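Side-chain contacts in fusion DH (Streptomyces sp. MJ635-86F5, PDB 6K97), which is an engineered fusion of split dehydratase parts from cremimycin biosynthesis, forming a double hot dog lyase domain that probably dehydrates carrier-bound polyketide intermediates: residues G46-T51 with D87-D92; H59-D64 with H249-L254. One frame throughout, in Å; residues are numbered along the deposited sequence.

Contact 1. Residues G46-T51 with D87-D92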
loop_
_atom_site.group_PDB
_atom_site.type_symbol
_atom_site.label_atom_id
_atom_site.label_comp_id
_atom_site.label_asym_id
_atom_site.label_seq_id
_atom_site.Cartn_x
_atom_site.Cartn_y
_atom_site.Cartn_z
ATOM N N GLY A 46 -9.793 0.755 -7.173
ATOM C CA GLY A 46 -9.652 2.101 -7.757
ATOM C C GLY A 46 -9.120 3.149 -6.773
ATOM O O GLY A 46 -8.997 4.340 -7.095
ATOM N N GLY A 47 -8.832 2.716 -5.547
ATOM C CA GLY A 47 -8.287 3.587 -4.507
ATOM C C GLY A 47 -6.798 3.655 -4.635
ATOM O O GLY A 47 -6.240 2.973 -5.484
ATOM N N TYR A 48 -6.157 4.500 -3.828
ATOM C CA TYR A 48 -4.685 4.599 -3.858
ATOM C C TYR A 48 -4.073 4.503 -2.449
ATOM O O TYR A 48 -4.745 4.814 -1.458
ATOM C CB TYR A 48 -4.262 5.913 -4.476
ATOM C CG TYR A 48 -4.511 6.048 -5.930
ATOM C CD1 TYR A 48 -5.747 6.452 -6.413
ATOM C CD2 TYR A 48 -3.501 5.770 -6.858
ATOM C CE1 TYR A 48 -5.972 6.562 -7.786
ATOM C CE2 TYR A 48 -3.716 5.895 -8.233
ATOM C CZ TYR A 48 -4.946 6.281 -8.691
ATOM O OH TYR A 48 -5.157 6.416 -10.050
ATOM N N LEU A 49 -2.814 4.074 -2.359
ATOM C CA LEU A 49 -2.051 4.095 -1.097
ATOM C C LEU A 49 -0.726 4.801 -1.374
ATOM O O LEU A 49 -0.052 4.463 -2.345
ATOM C CB LEU A 49 -1.778 2.684 -0.578
ATOM C CG LEU A 49 -0.913 2.626 0.698
ATOM C CD1 LEU A 49 -1.672 3.141 1.929
ATOM C CD2 LEU A 49 -0.376 1.237 1.006
ATOM N N PHE A 50 -0.352 5.775 -0.554
ATOM C CA PHE A 50 0.988 6.372 -0.629
ATOM C C PHE A 50 1.710 6.182 0.694
ATOM O O PHE A 50 1.082 6.293 1.749
ATOM C CB PHE A 50 0.879 7.843 -0.869
ATOM C CG PHE A 50 0.048 8.189 -2.047
ATOM C CD1 PHE A 50 -1.310 8.238 -1.955
ATOM C CD2 PHE A 50 0.633 8.438 -3.246
ATOM C CE1 PHE A 50 -2.081 8.577 -3.050
ATOM C CE2 PHE A 50 -0.141 8.746 -4.366
ATOM C CZ PHE A 50 -1.497 8.826 -4.262
ATOM N N THR A 51 2.998 5.873 0.663
ATOM C CA THR A 51 3.717 5.639 1.924
ATOM C C THR A 51 5.053 6.342 1.943
ATOM O O THR A 51 5.653 6.599 0.888
ATOM C CB THR A 51 3.982 4.135 2.208
ATOM O OG1 THR A 51 5.035 3.632 1.353
ATOM C CG2 THR A 51 2.730 3.312 1.972
ATOM N N ASP A 87 -3.098 14.977 -7.194
ATOM C CA ASP A 87 -2.428 14.961 -8.420
ATOM C C ASP A 87 -2.363 13.518 -9.008
ATOM O O ASP A 87 -2.765 13.294 -10.136
ATOM C CB ASP A 87 -1.056 15.566 -8.223
ATOM C CG ASP A 87 -0.240 15.611 -9.496
ATOM O OD1 ASP A 87 -0.796 15.920 -10.530
ATOM O OD2 ASP A 87 0.972 15.311 -9.458
ATOM N N ILE A 88 -1.952 12.531 -8.233
ATOM C CA ILE A 88 -1.807 11.210 -8.810
ATOM C C ILE A 88 -3.150 10.603 -9.187
ATOM O O ILE A 88 -3.264 9.880 -10.192
ATOM C CB ILE A 88 -1.054 10.302 -7.854
ATOM C CG1 ILE A 88 0.368 10.855 -7.590
ATOM C CG2 ILE A 88 -0.972 8.897 -8.383
ATOM C CD1 ILE A 88 1.211 10.987 -8.831
ATOM N N ALA A 89 -4.181 10.915 -8.421
ATOM C CA ALA A 89 -5.542 10.399 -8.670
ATOM C C ALA A 89 -6.392 11.232 -9.618
ATOM O O ALA A 89 -7.573 10.976 -9.726
ATOM C CB ALA A 89 -6.280 10.272 -7.359
ATOM N N GLY A 90 -5.848 12.257 -10.264
ATOM C CA GLY A 90 -6.664 13.018 -11.225
ATOM C C GLY A 90 -7.741 13.941 -10.623
ATOM O O GLY A 90 -8.686 14.326 -11.331
ATOM N N CYS A 91 -7.589 14.389 -9.376
ATOM C CA CYS A 91 -8.581 15.342 -8.814
ATOM C C CYS A 91 -8.089 16.784 -8.775
ATOM O O CYS A 91 -6.954 17.055 -8.431
ATOM C CB CYS A 91 -9.012 14.925 -7.406
ATOM S SG CYS A 91 -9.685 13.276 -7.257
ATOM N N ASP A 92 -8.977 17.720 -9.056
ATOM C CA ASP A 92 -8.606 19.162 -9.174
ATOM C C ASP A 92 -8.499 19.903 -7.862
ATOM O O ASP A 92 -7.976 21.005 -7.801
ATOM C CB ASP A 92 -9.658 19.894 -10.023
ATOM C CG ASP A 92 -9.664 19.447 -11.500
ATOM O OD1 ASP A 92 -8.605 18.996 -12.010
ATOM O OD2 ASP A 92 -10.746 19.577 -12.129
#
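Phe50 and Tyr48, alternate residues of strand 48-55, turn their rings toward the C-terminal end of helix 75-88, where Ile88 and Ala89 receive them. The contact lies within the first part of the fusion and illustrates how a hot dog sheet packs on its central helix. Both rings belong to its close part. Tyr48 CE1 meets Ala89 CB at 3.7 Å, and Ala89 CB and Ile88 CG2 both come to the tyrosine ring obliquely. Phe50, buried and backed by Val115 and Ala40, offers its edge: Ile88 CB lies in the ring plane, and Ile88 CG1 stands 3.9 Å from Phe50 CE2. The CG2 branch of Ile88, swung opposite the backbone N while CG1 lies beside it (chi1 -61°), reaches both rings, 4.1 Å from Tyr48 CE2 and from Phe50 CE2.

Beyond Ala89 the contact loosens. Exposed Gly90, with positive phi, is the C-prime residue of the Schellman motif that ends the helix, and it leads the chain away. Tyr48 OH lies 4.0 Å from Ile88 O without bonding to it. Shortening Tyr48 to an alanine is likely to leave Ala89 CB and Ile88 CG2 without their aromatic neighbour, opening a gap. Cohesion here is therefore apolar, resting on shape and burial.

Contact 2. Residues H59-D64 with H249-L254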
loop_
_atom_site.group_PDB
_atom_site.type_symbol
_atom_site.label_atom_id
_atom_site.label_comp_id
_atom_site.label_asym_id
_atom_site.label_seq_id
_atom_site.Cartn_x
_atom_site.Cartn_y
_atom_site.Cartn_z
ATOM N N HIS A 59 14.841 15.306 7.862
ATOM C CA HIS A 59 14.104 16.505 7.442
ATOM C C HIS A 59 14.280 17.617 8.462
ATOM O O HIS A 59 13.311 18.077 9.054
ATOM C CB HIS A 59 12.598 16.220 7.259
ATOM C CG HIS A 59 12.255 15.468 6.011
ATOM N ND1 HIS A 59 11.795 14.166 6.030
ATOM C CD2 HIS A 59 12.273 15.839 4.706
ATOM C CE1 HIS A 59 11.556 13.763 4.791
ATOM N NE2 HIS A 59 11.834 14.763 3.970
ATOM N N PRO A 60 15.517 18.087 8.643
ATOM C CA PRO A 60 15.735 19.034 9.749
ATOM C C PRO A 60 14.976 20.357 9.619
ATOM O O PRO A 60 14.721 21.015 10.617
ATOM C CB PRO A 60 17.262 19.272 9.733
ATOM C CG PRO A 60 17.832 18.269 8.783
ATOM C CD PRO A 60 16.743 17.843 7.861
ATOM N N TRP A 61 14.594 20.739 8.415
ATOM C CA TRP A 61 13.733 21.920 8.263
ATOM C C TRP A 61 12.444 21.867 9.101
ATOM O O TRP A 61 11.988 22.914 9.602
ATOM C CB TRP A 61 13.371 22.168 6.814
ATOM C CG TRP A 61 12.605 21.098 6.175
ATOM C CD1 TRP A 61 13.080 19.889 5.758
ATOM C CD2 TRP A 61 11.232 21.134 5.799
ATOM N NE1 TRP A 61 12.081 19.173 5.135
ATOM C CE2 TRP A 61 10.933 19.904 5.163
ATOM C CE3 TRP A 61 10.228 22.082 5.936
ATOM C CZ2 TRP A 61 9.682 19.579 4.708
ATOM C CZ3 TRP A 61 8.965 21.774 5.448
ATOM C CH2 TRP A 61 8.699 20.529 4.851
ATOM N N LEU A 62 11.889 20.667 9.287
ATOM C CA LEU A 62 10.676 20.541 10.080
ATOM C C LEU A 62 10.900 20.933 11.554
ATOM O O LEU A 62 9.955 21.267 12.260
ATOM C CB LEU A 62 10.065 19.131 9.948
ATOM C CG LEU A 62 9.571 18.879 8.540
ATOM C CD1 LEU A 62 9.059 17.456 8.346
ATOM C CD2 LEU A 62 8.488 19.859 8.187
ATOM N N ALA A 63 12.137 20.894 12.017
ATOM C CA ALA A 63 12.439 21.347 13.385
ATOM C C ALA A 63 12.098 22.809 13.543
ATOM O O ALA A 63 11.806 23.229 14.626
ATOM C CB ALA A 63 13.908 21.104 13.758
ATOM N N ASP A 64 12.076 23.584 12.465
ATOM C CA ASP A 64 11.734 25.013 12.602
ATOM C C ASP A 64 10.220 25.284 12.783
ATOM O O ASP A 64 9.818 26.470 12.848
ATOM C CB ASP A 64 12.277 25.826 11.417
ATOM C CG ASP A 64 13.794 25.915 11.406
ATOM O OD1 ASP A 64 14.384 25.630 12.469
ATOM O OD2 ASP A 64 14.392 26.235 10.321
ATOM N N HIS A 249 4.438 20.391 -4.481
ATOM C CA HIS A 249 3.244 21.035 -5.058
ATOM C C HIS A 249 3.196 22.461 -4.560
ATOM O O HIS A 249 3.265 23.361 -5.373
ATOM C CB HIS A 249 1.993 20.235 -4.817
ATOM C CG HIS A 249 2.091 18.890 -5.462
ATOM N ND1 HIS A 249 1.993 18.724 -6.824
ATOM C CD2 HIS A 249 2.418 17.679 -4.959
ATOM C CE1 HIS A 249 2.133 17.451 -7.114
ATOM N NE2 HIS A 249 2.435 16.806 -6.006
ATOM N N VAL A 250 3.149 22.626 -3.239
ATOM C CA VAL A 250 3.398 23.908 -2.588
ATOM C C VAL A 250 4.152 23.706 -1.245
ATOM O O VAL A 250 3.652 23.122 -0.344
ATOM C CB VAL A 250 2.094 24.659 -2.284
ATOM C CG1 VAL A 250 2.434 26.049 -1.807
ATOM C CG2 VAL A 250 1.198 24.744 -3.497
ATOM N N HIS A 251 5.353 24.237 -1.167
ATOM C CA HIS A 251 6.254 24.056 -0.084
ATOM C C HIS A 251 5.448 24.434 1.149
ATOM O O HIS A 251 4.930 25.526 1.234
ATOM C CB HIS A 251 7.514 24.954 -0.271
ATOM C CG HIS A 251 8.680 24.586 0.623
ATOM N ND1 HIS A 251 8.602 24.598 1.994
ATOM C CD2 HIS A 251 9.952 24.215 0.338
ATOM C CE1 HIS A 251 9.764 24.251 2.516
ATOM N NE2 HIS A 251 10.604 24.013 1.532
ATOM N N PRO A 252 5.349 23.514 2.110
ATOM C CA PRO A 252 4.589 23.771 3.304
ATOM C C PRO A 252 4.987 25.040 4.078
ATOM O O PRO A 252 4.117 25.691 4.614
ATOM C CB PRO A 252 4.866 22.543 4.136
ATOM C CG PRO A 252 5.050 21.450 3.129
ATOM C CD PRO A 252 5.754 22.111 1.996
ATOM N N ALA A 253 6.272 25.402 4.097
ATOM C CA ALA A 253 6.730 26.683 4.709
ATOM C C ALA A 253 6.190 27.933 3.979
ATOM O O ALA A 253 5.867 28.953 4.602
ATOM C CB ALA A 253 8.252 26.739 4.758
ATOM N N LEU A 254 6.050 27.834 2.668
ATOM C CA LEU A 254 5.575 28.969 1.862
ATOM C C LEU A 254 4.122 29.181 2.154
ATOM O O LEU A 254 3.662 30.310 2.528
ATOM C CB LEU A 254 5.794 28.657 0.431
ATOM C CG LEU A 254 5.623 29.642 -0.674
ATOM C CD1 LEU A 254 6.564 30.810 -0.492
ATOM C CD2 LEU A 254 5.946 28.894 -1.980
#
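Trp61 and His251 form a T-shaped (edge-to-face) pair between the two hot dog parts of the double hot dog fold. The imidazole brings its edge toward the face of the indole six-membered ring, with centroids 5.3 Å apart and planes inclined at 64°. His251 CE1 comes in obliquely near CZ3 and CE3, 3.9 Å from Trp61 CZ3. Next to it Pro252 CG sits near the ring plane, 4.1 Å from Trp61 CH2. One aromatic system thus receives an imidazole edge on one side and a pyrrolidine at its rim, and all three residues are buried. Because the fusion joins the two parts artificially, the contact describes how they meet in this construct. His251 and Pro252 open a stretch matching the HPxxxD signature of polyketide synthase dehydratases, and residues 59-64 lead directly into one matching HxxxGxxxxP; these signatures normally supply the catalytic aspartate and histidine, and probably do so here.

The next layer fixes the rings. Trp61 holds CG between its backbone N and carbonyl carbon (chi1 62°), the crowded position, which carries the indole out toward the second part. Its other face, opposite the histidine, is covered by Leu62 CD2, 3.3 Å above the plane and offset toward the rim. Backbone bonds from Leu62 N to His59 O and from Asp64 N to Trp61 O keep the segment coiled.

On the partner side, His251 is the N-cap of helix 252-266, which Pro252 begins. Farther out, Pro252 packs on Ala77 and Glu80 of helix 75-88, while His251 NE2 makes a weak hydrogen bond to Pro243 O. The imidazole is held more firmly at its other nitrogen: His251 ND1 accepts from Ala253 N at 3.2 Å, with an N-H...N angle of 144° and the donor almost exactly in the ring plane.

Helix 75-88 ties the two contacts together. Its C-terminal end supplies Ile88 to contact 1, whereas Ala77 and Glu80, farther back along it, pack against Pro252 of contact 2. The segments touch directly where Asp87 OD2 approaches His249 CE1 at 3.4 Å. Their depths differ: contact 1 is centred about 18 Å from the centre of the chain, contact 2 about 9 Å. The first is packing within one part of the fusion; the second spans both parts. Contact 2 joins the start of the HPxxxD stretch to the lead-in to HxxxGxxxxP, so it probably borders the catalytic cleft, whereas contact 1 lies about 22 Å off, centre to centre, at the far end of the helix.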